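Local coordinates for protein SidF, inhibitor of growth family, member 3 (Legionella pneumophila subsp. pneumophila, PDB 4FYE) that probably removes the 3-phosphate from membrane phosphoinositides, acting as a Legionella phosphoinositide phosphatase, at residues F510-Y513 / Q514-E517; Y560-E563 / H564-Q567; G677-D681 / H682-H686. The protein carries 1 engineered substitution. One frame throughout, in Å; residues are numbered along the deposited sequence.

All three interactions are local, each formed by two adjoining segments, and they follow one another in series along the chain, so none nests in or crosses another. Interaction 1 (510-517) comes first, where helix 482-514 passes into the loop leading to helix 522-583. Interaction 2 lies farther along that second helix, over residues 560-567, with nearest atoms about 44 Å from those of interaction 1. After helix 590-614, strand 641-645 and helix 652-668, interaction 3 (677-686) fastens the short helix 678-681 to the loop that follows it. Its centre is about 26 Å from that of interaction 2, whereas interactions 1 and 3 lie on opposite sides of the chain's centre.

Interaction 1: F510-Y513 / Q514-E517; sequences FEEY and QKGE
The Phe510 ring is overlapped on one face by the aliphatic part of Gln514, one helical turn further on. CB of Gln514 lies 4.1 Å from the centroid of the Phe510 ring, a CH-pi contact, and CG of Gln514 reaches CE1 of Phe510 at 3.7 Å. Phe510 has its CG anti to the backbone N (chi1 -178°), which lays the ring along the path of that later side chain. The same residue pair is joined through the backbone, N of Gln514 donating to O of Phe510 at 2.7 Å. Beyond the ring, Ala292 and Val293 of helix 284-311 and several loop leucines bury Phe510.

A second, looser link runs between Glu512 and Lys515. The lysine chain bends at chi3 and brings NZ to 3.7 Å from OE2 of Glu512, a long salt bridge at best, while OE1 of Glu512 also accepts a weak bond from N of Asp521. The backbone bond from N of Lys515 to O of Glu512 is weak as well. Side-chain pairs spaced i to i+4 and i to i+3 thus accompany the passage from helix 482-514 into its connecting loop, in a region predicted to form a coiled coil.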
ATOM      1  N   PHE A 510     -21.534   6.754  16.438  1.00 77.13           N
ATOM      2  CA  PHE A 510     -20.384   6.176  17.153  1.00 79.02           C
ATOM      3  C   PHE A 510     -20.085   6.869  18.490  1.00 77.83           C
ATOM      4  O   PHE A 510     -19.694   6.194  19.438  1.00 76.39           O
ATOM      5  CB  PHE A 510     -19.111   6.099  16.282  1.00 72.44           C
ATOM      6  CG  PHE A 510     -17.930   5.473  16.990  1.00 69.23           C
ATOM      7  CD1 PHE A 510     -17.008   6.256  17.692  1.00 69.38           C
ATOM      8  CD2 PHE A 510     -17.727   4.101  16.959  1.00 70.64           C
ATOM      9  CE1 PHE A 510     -15.898   5.677  18.336  1.00 65.24           C
ATOM     10  CE2 PHE A 510     -16.607   3.519  17.581  1.00 69.14           C
ATOM     11  CZ  PHE A 510     -15.704   4.311  18.289  1.00 64.92           C
ATOM     12  N   GLU A 511     -20.235   8.199  18.529  1.00 84.03           N
ATOM     13  CA  GLU A 511     -20.053   9.036  19.755  1.00 89.52           C
ATOM     14  C   GLU A 511     -20.791   8.483  20.975  1.00 89.33           C
ATOM     15  O   GLU A 511     -20.218   8.456  22.064  1.00 85.65           O
ATOM     16  CB  GLU A 511     -20.452  10.513  19.520  1.00 93.55           C
ATOM     17  CG  GLU A 511     -19.358  11.372  18.852  1.00100.88           C
ATOM     18  CD  GLU A 511     -19.855  12.727  18.308  1.00104.17           C
ATOM     19  OE1 GLU A 511     -20.674  13.398  18.988  1.00104.65           O
ATOM     20  OE2 GLU A 511     -19.426  13.133  17.192  1.00 99.91           O
ATOM     21  N   GLU A 512     -22.041   8.035  20.760  1.00 90.34           N
ATOM     22  CA  GLU A 512     -22.874   7.394  21.794  1.00 95.97           C
ATOM     23  C   GLU A 512     -22.477   5.948  22.032  1.00 96.70           C
ATOM     24  O   GLU A 512     -22.316   5.527  23.187  1.00 99.46           O
ATOM     25  CB  GLU A 512     -24.371   7.419  21.429  1.00100.19           C
ATOM     26  CG  GLU A 512     -25.181   8.587  21.967  1.00106.20           C
ATOM     27  CD  GLU A 512     -25.139   8.744  23.488  1.00113.25           C
ATOM     28  OE1 GLU A 512     -25.709   7.891  24.228  1.00119.09           O
ATOM     29  OE2 GLU A 512     -24.556   9.761  23.941  1.00111.81           O
ATOM     30  N   TYR A 513     -22.350   5.183  20.941  1.00 92.50           N
ATOM     31  CA  TYR A 513     -22.028   3.780  21.054  1.00 90.71           C
ATOM     32  C   TYR A 513     -20.732   3.622  21.817  1.00 89.30           C
ATOM     33  O   TYR A 513     -20.559   2.679  22.597  1.00 93.69           O
ATOM     34  CB  TYR A 513     -21.943   3.094  19.693  1.00 89.94           C
ATOM     35  CG  TYR A 513     -21.634   1.584  19.800  1.00 94.57           C
ATOM     36  CD1 TYR A 513     -20.320   1.132  19.951  1.00 89.46           C
ATOM     37  CD2 TYR A 513     -22.657   0.615  19.774  1.00 96.40           C
ATOM     38  CE1 TYR A 513     -20.025  -0.210  20.063  1.00 89.87           C
ATOM     39  CE2 TYR A 513     -22.363  -0.739  19.873  1.00 92.68           C
ATOM     40  CZ  TYR A 513     -21.043  -1.136  20.016  1.00 93.71           C
ATOM     41  OH  TYR A 513     -20.693  -2.457  20.108  1.00 94.97           O
ATOM     42  N   GLN A 514     -19.822   4.554  21.597  1.00 85.52           N
ATOM     43  CA  GLN A 514     -18.511   4.432  22.180  1.00 89.13           C
ATOM     44  C   GLN A 514     -18.534   4.388  23.714  1.00 89.12           C
ATOM     45  O   GLN A 514     -17.879   3.549  24.302  1.00 90.67           O
ATOM     46  CB  GLN A 514     -17.577   5.515  21.650  1.00 90.47           C
ATOM     47  CG  GLN A 514     -16.140   5.260  22.037  1.00 94.67           C
ATOM     48  CD  GLN A 514     -15.535   6.453  22.747  1.00106.35           C
ATOM     49  OE1 GLN A 514     -14.321   6.685  22.665  1.00109.36           O
ATOM     50  NE2 GLN A 514     -16.379   7.222  23.459  1.00104.97           N
ATOM     51  N   LYS A 515     -19.296   5.260  24.360  1.00 91.49           N
ATOM     52  CA  LYS A 515     -19.382   5.202  25.824  1.00 97.54           C
ATOM     53  C   LYS A 515     -19.939   3.869  26.282  1.00102.41           C
ATOM     54  O   LYS A 515     -20.360   3.045  25.466  1.00100.11           O
ATOM     55  CB  LYS A 515     -20.164   6.379  26.428  1.00 96.74           C
ATOM     56  CG  LYS A 515     -21.333   6.891  25.606  1.00 95.01           C
ATOM     57  CD  LYS A 515     -21.840   8.242  26.123  1.00 98.59           C
ATOM     58  CE  LYS A 515     -21.161   9.451  25.458  1.00 91.60           C
ATOM     59  NZ  LYS A 515     -21.677  10.767  25.949  1.00 84.29           N
ATOM     60  N   GLY A 516     -19.910   3.639  27.584  1.00109.25           N
ATOM     61  CA  GLY A 516     -20.354   2.356  28.126  1.00118.56           C
ATOM     62  C   GLY A 516     -21.863   2.180  28.095  1.00127.39           C
ATOM     63  O   GLY A 516     -22.614   3.158  28.002  1.00132.95           O
ATOM     64  N   GLU A 517     -22.313   0.928  28.166  1.00126.85           N
ATOM     65  CA  GLU A 517     -23.739   0.620  28.312  1.00123.20           C
ATOM     66  C   GLU A 517     -24.126   1.159  29.676  1.00123.25           C
ATOM     67  O   GLU A 517     -25.175   1.796  29.833  1.00126.18           O
ATOM     68  CB  GLU A 517     -24.011  -0.890  28.189  1.00117.62           C
ATOM     69  CG  GLU A 517     -22.832  -1.727  27.673  1.00119.87           C
ATOM     70  CD  GLU A 517     -22.316  -1.354  26.270  1.00117.41           C
ATOM     71  OE1 GLU A 517     -21.859  -2.279  25.564  1.00109.88           O
ATOM     72  OE2 GLU A 517     -22.337  -0.158  25.862  1.00111.77           O
TER

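Interaction 2: Y560-E563 / H564-Q567; sequences YYTE and HKGQ
The ammonium group of Lys565 turns back onto the helix backbone and donates to the carbonyl of Thr562, NZ standing 2.7 Å from O of Thr562, in the carbonyl plane and on a lone pair. Successive bends at chi2, chi3 and chi4 curl the lysine chain into this position. The hydroxyl OG1 of Thr562 is occupied separately, bonded to O of Lys558 in the preceding turn. N of His564 meets O of Tyr560 at 2.9 Å in the regular i to i+4 helix bond, although that oxygen is modelled too close to the imidazole, so its exact place is doubtful.

The same two residues also pair through their rings. Tyr560 and His564 stack face to face, with the planes inclined by 28° and the centroids 3.5 Å apart, though the close approach to O of Tyr560 leaves the exact position of the imidazole uncertain too. Tyr560 has CG anti to its own N (chi1 180°), which directs the phenol forward along the helix, and the imidazole comes to lie over it. An i to i+4 aromatic stack of this kind runs along the surface of one long helix, here 522-583. At the far end of the phenol, OH of Tyr560 bonds to O of Leu475, tying this helix to helix 467-476. CB of Glu563 covers the other face of the imidazole, 4.0 Å from its centroid.

Around the helix, Tyr561 receives CB of Lys565 over one face, 4.1 Å from the ring centroid and 18° off the normal, while Gln610 and Glu611 of helix 590-614 also touch this buried tyrosine. Just beyond, the helix kinks: the i to i+4 pattern is interrupted at Gly566 and Gln567, where N of Gln567 instead makes a weak i to i+3 bond to O of His564, at 3.1 Å.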
ATOM      1  N   TYR A 560     -17.556  -2.631 -28.316  1.00 90.97           N
ATOM      2  CA  TYR A 560     -16.699  -1.724 -29.071  1.00 90.48           C
ATOM      3  C   TYR A 560     -15.263  -2.206 -29.020  1.00 93.40           C
ATOM      4  O   TYR A 560     -14.576  -2.244 -30.048  1.00100.61           O
ATOM      5  CB  TYR A 560     -16.761  -0.338 -28.485  1.00 90.98           C
ATOM      6  CG  TYR A 560     -15.894   0.669 -29.203  1.00 92.63           C
ATOM      7  CD1 TYR A 560     -14.536   0.751 -28.932  1.00 86.51           C
ATOM      8  CD2 TYR A 560     -16.447   1.557 -30.161  1.00 95.36           C
ATOM      9  CE1 TYR A 560     -13.731   1.666 -29.575  1.00 91.86           C
ATOM     10  CE2 TYR A 560     -15.652   2.489 -30.818  1.00 94.83           C
ATOM     11  CZ  TYR A 560     -14.289   2.545 -30.521  1.00 98.30           C
ATOM     12  OH  TYR A 560     -13.453   3.471 -31.131  1.00 95.82           O
ATOM     13  N   TYR A 561     -14.808  -2.591 -27.834  1.00 86.69           N
ATOM     14  CA  TYR A 561     -13.433  -3.030 -27.677  1.00 85.31           C
ATOM     15  C   TYR A 561     -13.162  -4.273 -28.500  1.00 87.59           C
ATOM     16  O   TYR A 561     -12.110  -4.409 -29.120  1.00 84.46           O
ATOM     17  CB  TYR A 561     -13.103  -3.313 -26.212  1.00 84.34           C
ATOM     18  CG  TYR A 561     -11.748  -3.956 -26.054  1.00 82.41           C
ATOM     19  CD1 TYR A 561     -10.593  -3.220 -26.227  1.00 80.11           C
ATOM     20  CD2 TYR A 561     -11.627  -5.302 -25.769  1.00 82.53           C
ATOM     21  CE1 TYR A 561      -9.352  -3.802 -26.103  1.00 79.29           C
ATOM     22  CE2 TYR A 561     -10.389  -5.892 -25.647  1.00 84.11           C
ATOM     23  CZ  TYR A 561      -9.258  -5.132 -25.813  1.00 81.00           C
ATOM     24  OH  TYR A 561      -8.024  -5.706 -25.694  1.00 83.22           O
ATOM     25  N   THR A 562     -14.121  -5.183 -28.504  1.00 91.36           N
ATOM     26  CA  THR A 562     -13.935  -6.428 -29.218  1.00101.69           C
ATOM     27  C   THR A 562     -13.751  -6.145 -30.694  1.00107.70           C
ATOM     28  O   THR A 562     -12.901  -6.741 -31.344  1.00110.69           O
ATOM     29  CB  THR A 562     -15.147  -7.347 -29.050  1.00104.34           C
ATOM     30  OG1 THR A 562     -15.711  -7.159 -27.748  1.00105.49           O
ATOM     31  CG2 THR A 562     -14.732  -8.784 -29.208  1.00101.80           C
ATOM     32  N   GLU A 563     -14.561  -5.236 -31.220  1.00107.03           N
ATOM     33  CA  GLU A 563     -14.455  -4.834 -32.613  1.00111.76           C
ATOM     34  C   GLU A 563     -13.162  -4.109 -32.974  1.00106.61           C
ATOM     35  O   GLU A 563     -12.562  -4.375 -34.008  1.00101.70           O
ATOM     36  CB  GLU A 563     -15.646  -3.955 -32.989  1.00121.01           C
ATOM     37  CG  GLU A 563     -16.744  -4.682 -33.741  1.00123.30           C
ATOM     38  CD  GLU A 563     -17.128  -3.969 -35.018  1.00128.96           C
ATOM     39  OE1 GLU A 563     -16.224  -3.679 -35.827  1.00130.09           O
ATOM     40  OE2 GLU A 563     -18.331  -3.696 -35.211  1.00126.74           O
ATOM     41  N   HIS A 564     -12.741  -3.185 -32.123  1.00100.47           N
ATOM     42  CA  HIS A 564     -11.655  -2.292 -32.475  1.00100.79           C
ATOM     43  C   HIS A 564     -10.309  -2.672 -31.963  1.00 96.47           C
ATOM     44  O   HIS A 564      -9.306  -1.988 -32.242  1.00 92.77           O
ATOM     45  CB  HIS A 564     -11.997  -0.883 -32.042  1.00 98.16           C
ATOM     46  CG  HIS A 564     -13.377  -0.455 -32.452  1.00108.97           C
ATOM     47  ND1 HIS A 564     -13.624   0.153 -33.622  1.00115.27           N
ATOM     48  CD2 HIS A 564     -14.602  -0.588 -31.811  1.00108.24           C
ATOM     49  CE1 HIS A 564     -14.939   0.408 -33.722  1.00116.70           C
ATOM     50  NE2 HIS A 564     -15.535  -0.049 -32.613  1.00115.30           N
ATOM     51  N   LYS A 565     -10.240  -3.780 -31.251  1.00 93.32           N
ATOM     52  CA  LYS A 565      -9.056  -4.088 -30.483  1.00 93.88           C
ATOM     53  C   LYS A 565      -7.838  -4.192 -31.377  1.00 91.31           C
ATOM     54  O   LYS A 565      -6.770  -3.713 -31.025  1.00 87.24           O
ATOM     55  CB  LYS A 565      -9.261  -5.391 -29.718  1.00 95.02           C
ATOM     56  CG  LYS A 565      -8.264  -6.478 -30.069  1.00 96.80           C
ATOM     57  CD  LYS A 565      -8.926  -7.846 -30.056  1.00104.28           C
ATOM     58  CE  LYS A 565      -9.725  -8.099 -31.326  1.00103.48           C
ATOM     59  NZ  LYS A 565     -11.069  -8.670 -31.032  1.00 95.20           N
ATOM     60  N   GLY A 566      -8.004  -4.791 -32.544  1.00 95.99           N
ATOM     61  CA  GLY A 566      -6.879  -5.023 -33.427  1.00 95.32           C
ATOM     62  C   GLY A 566      -6.218  -3.739 -33.877  1.00100.44           C
ATOM     63  O   GLY A 566      -4.996  -3.660 -33.964  1.00 97.56           O
ATOM     64  N   GLN A 567      -7.030  -2.730 -34.164  1.00 96.66           N
ATOM     65  CA  GLN A 567      -6.508  -1.434 -34.622  1.00101.68           C
ATOM     66  C   GLN A 567      -6.021  -0.520 -33.495  1.00 97.99           C
ATOM     67  O   GLN A 567      -5.102   0.293 -33.693  1.00 95.38           O
ATOM     68  CB  GLN A 567      -7.544  -0.628 -35.425  1.00107.43           C
ATOM     69  CG  GLN A 567      -8.568  -1.400 -36.235  1.00115.66           C
ATOM     70  CD  GLN A 567      -9.772  -0.528 -36.585  1.00118.57           C
ATOM     71  OE1 GLN A 567     -10.915  -0.987 -36.531  1.00118.02           O
ATOM     72  NE2 GLN A 567      -9.522   0.742 -36.922  1.00116.07           N
TER

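Interaction 3: G677-D681 / H682-H686; sequences GEFLD and HRRTH
NH2 of Arg684 is shared by two backbone carbonyls, donating to O of Phe679 at 2.8 Å and to O of His682 at 2.7 Å. Both oxygens lie at the edge of the guanidinium and near its plane, so the group is held flat between the helix and the loop. The bond to His682 is nearly straight (169°). NH1 of Arg684 forms a salt bridge with Asp697 and stands over one face of the Phe679 ring, whose plane is 81° from that of the guanidinium; any cation-pi attraction is weak at this range.

Arg683 binds the next two carbonyls. Bent at chi2 and chi3, its chain folds back until NE meets O of Asp681 at 2.8 Å, from above the carbonyl plane, and NH2 meets O of Leu680 at 3.2 Å, in the plane of the Leu680 carbonyl itself. NH1 of Arg683 is bonded to Asn726. The helical pattern itself closes with N of His682 donating to O of Glu678 at 2.8 Å, while the carboxylate of Asp681 pairs with Lys626.

The positive charges may add a modest favourable electrostatic term at the C-terminal end of this short helix. The arrangement is that of a one-turn helix, 678-681, opened by Gly677 at the N-cap position, whose C-terminal carbonyls are taken up by arginine side chains of the loop leading to helix 692-699.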
ATOM      1  N   GLY A 677       5.196  -3.903 -21.180  1.00 56.39           N
ATOM      2  CA  GLY A 677       4.581  -5.095 -20.579  1.00 55.15           C
ATOM      3  C   GLY A 677       5.555  -6.233 -20.244  1.00 54.79           C
ATOM      4  O   GLY A 677       5.186  -7.221 -19.597  1.00 53.59           O
ATOM      5  N   GLU A 678       6.807  -6.112 -20.657  1.00 55.06           N
ATOM      6  CA  GLU A 678       7.765  -7.177 -20.395  1.00 59.92           C
ATOM      7  C   GLU A 678       7.817  -7.646 -18.932  1.00 58.12           C
ATOM      8  O   GLU A 678       7.807  -8.850 -18.671  1.00 54.97           O
ATOM      9  CB  GLU A 678       9.159  -6.763 -20.830  1.00 68.75           C
ATOM     10  CG  GLU A 678       9.986  -7.900 -21.442  1.00 72.42           C
ATOM     11  CD  GLU A 678      10.976  -7.388 -22.475  1.00 86.11           C
ATOM     12  OE1 GLU A 678      11.112  -6.133 -22.622  1.00 76.27           O
ATOM     13  OE2 GLU A 678      11.615  -8.250 -23.141  1.00 97.06           O
ATOM     14  N   PHE A 679       7.859  -6.690 -17.998  1.00 56.21           N
ATOM     15  CA  PHE A 679       8.032  -6.987 -16.600  1.00 48.52           C
ATOM     16  C   PHE A 679       6.840  -7.801 -16.159  1.00 50.61           C
ATOM     17  O   PHE A 679       6.952  -8.648 -15.301  1.00 48.42           O
ATOM     18  CB  PHE A 679       8.170  -5.736 -15.719  1.00 46.25           C
ATOM     19  CG  PHE A 679       8.516  -6.068 -14.310  1.00 44.18           C
ATOM     20  CD1 PHE A 679       7.537  -6.294 -13.388  1.00 43.71           C
ATOM     21  CD2 PHE A 679       9.812  -6.269 -13.949  1.00 45.12           C
ATOM     22  CE1 PHE A 679       7.833  -6.650 -12.097  1.00 41.78           C
ATOM     23  CE2 PHE A 679      10.122  -6.655 -12.677  1.00 44.67           C
ATOM     24  CZ  PHE A 679       9.122  -6.859 -11.749  1.00 46.13           C
ATOM     25  N   LEU A 680       5.679  -7.562 -16.739  1.00 53.22           N
ATOM     26  CA  LEU A 680       4.537  -8.370 -16.308  1.00 47.56           C
ATOM     27  C   LEU A 680       4.401  -9.707 -17.043  1.00 47.90           C
ATOM     28  O   LEU A 680       4.131 -10.697 -16.401  1.00 48.20           O
ATOM     29  CB  LEU A 680       3.259  -7.560 -16.386  1.00 50.91           C
ATOM     30  CG  LEU A 680       3.064  -6.361 -15.450  1.00 51.92           C
ATOM     31  CD1 LEU A 680       1.661  -5.812 -15.751  1.00 50.54           C
ATOM     32  CD2 LEU A 680       3.184  -6.851 -13.990  1.00 52.19           C
ATOM     33  N   ASP A 681       4.644  -9.728 -18.350  1.00 48.67           N
ATOM     34  CA  ASP A 681       4.370 -10.873 -19.204  1.00 52.52           C
ATOM     35  C   ASP A 681       5.476 -11.895 -19.099  1.00 55.52           C
ATOM     36  O   ASP A 681       5.219 -13.110 -19.225  1.00 59.00           O
ATOM     37  CB  ASP A 681       4.206 -10.427 -20.674  1.00 59.35           C
ATOM     38  CG  ASP A 681       3.028  -9.400 -20.881  1.00 67.67           C
ATOM     39  OD1 ASP A 681       2.135  -9.311 -19.981  1.00 68.54           O
ATOM     40  OD2 ASP A 681       2.987  -8.701 -21.947  1.00 67.15           O
ATOM     41  N   HIS A 682       6.703 -11.422 -18.864  1.00 52.33           N
ATOM     42  CA  HIS A 682       7.859 -12.331 -18.784  1.00 51.96           C
ATOM     43  C   HIS A 682       7.596 -13.475 -17.821  1.00 53.67           C
ATOM     44  O   HIS A 682       7.155 -13.270 -16.687  1.00 59.09           O
ATOM     45  CB  HIS A 682       9.210 -11.637 -18.482  1.00 48.85           C
ATOM     46  CG  HIS A 682      10.393 -12.597 -18.564  1.00 58.62           C
ATOM     47  ND1 HIS A 682      10.808 -13.364 -17.495  1.00 59.14           N
ATOM     48  CD2 HIS A 682      11.175 -12.996 -19.654  1.00 62.88           C
ATOM     49  CE1 HIS A 682      11.818 -14.160 -17.875  1.00 60.72           C
ATOM     50  NE2 HIS A 682      12.048 -13.942 -19.198  1.00 63.92           N
ATOM     51  N   ARG A 683       7.832 -14.689 -18.299  1.00 48.50           N
ATOM     52  CA  ARG A 683       7.606 -15.900 -17.544  1.00 47.64           C
ATOM     53  C   ARG A 683       8.890 -16.259 -16.759  1.00 48.34           C
ATOM     54  O   ARG A 683       9.880 -16.706 -17.357  1.00 48.27           O
ATOM     55  CB  ARG A 683       7.184 -17.079 -18.513  1.00 46.92           C
ATOM     56  CG  ARG A 683       5.823 -16.916 -19.242  1.00 48.29           C
ATOM     57  CD  ARG A 683       4.614 -16.650 -18.292  1.00 46.86           C
ATOM     58  NE  ARG A 683       4.559 -15.304 -17.654  1.00 46.35           N
ATOM     59  CZ  ARG A 683       3.893 -15.043 -16.495  1.00 52.42           C
ATOM     60  NH1 ARG A 683       3.249 -16.020 -15.815  1.00 46.68           N
ATOM     61  NH2 ARG A 683       3.850 -13.807 -15.971  1.00 44.00           N
ATOM     62  N   ARG A 684       8.874 -16.109 -15.432  1.00 45.95           N
ATOM     63  CA  ARG A 684      10.104 -16.400 -14.659  1.00 48.82           C
ATOM     64  C   ARG A 684      10.423 -17.871 -14.712  1.00 49.36           C
ATOM     65  O   ARG A 684       9.509 -18.708 -14.716  1.00 54.73           O
ATOM     66  CB  ARG A 684      10.017 -15.903 -13.205  1.00 49.47           C
ATOM     67  CG  ARG A 684      10.419 -14.457 -13.044  1.00 50.64           C
ATOM     68  CD  ARG A 684       9.290 -13.529 -12.561  1.00 57.08           C
ATOM     69  NE  ARG A 684       8.510 -12.941 -13.637  1.00 53.12           N
ATOM     70  CZ  ARG A 684       8.060 -11.673 -13.727  1.00 50.00           C
ATOM     71  NH1 ARG A 684       8.314 -10.742 -12.835  1.00 45.87           N
ATOM     72  NH2 ARG A 684       7.349 -11.331 -14.808  1.00 47.31           N
ATOM     73  N   THR A 685      11.710 -18.205 -14.790  1.00 54.57           N
ATOM     74  CA  THR A 685      12.125 -19.617 -14.941  1.00 52.87           C
ATOM     75  C   THR A 685      12.964 -20.146 -13.801  1.00 51.41           C
ATOM     76  O   THR A 685      13.130 -21.336 -13.749  1.00 54.72           O
ATOM     77  CB  THR A 685      12.911 -19.865 -16.238  1.00 55.86           C
ATOM     78  OG1 THR A 685      14.035 -18.985 -16.255  1.00 67.04           O
ATOM     79  CG2 THR A 685      12.056 -19.566 -17.468  1.00 55.94           C
ATOM     80  N   HIS A 686      13.491 -19.306 -12.900  1.00 47.34           N
ATOM     81  CA  HIS A 686      14.143 -19.812 -11.659  1.00 53.85           C
ATOM     82  C   HIS A 686      15.428 -20.585 -11.920  1.00 52.25           C
ATOM     83  O   HIS A 686      15.888 -21.354 -11.078  1.00 54.53           O
ATOM     84  CB  HIS A 686      13.167 -20.667 -10.816  1.00 44.31           C
ATOM     85  CG  HIS A 686      11.763 -20.112 -10.798  1.00 51.69           C
ATOM     86  ND1 HIS A 686      10.767 -20.599 -11.583  1.00 51.73           N
ATOM     87  CD2 HIS A 686      11.217 -19.029 -10.102  1.00 51.35           C
ATOM     88  CE1 HIS A 686       9.646 -19.888 -11.363  1.00 46.02           C
ATOM     89  NE2 HIS A 686       9.935 -18.914 -10.477  1.00 44.50           N
TER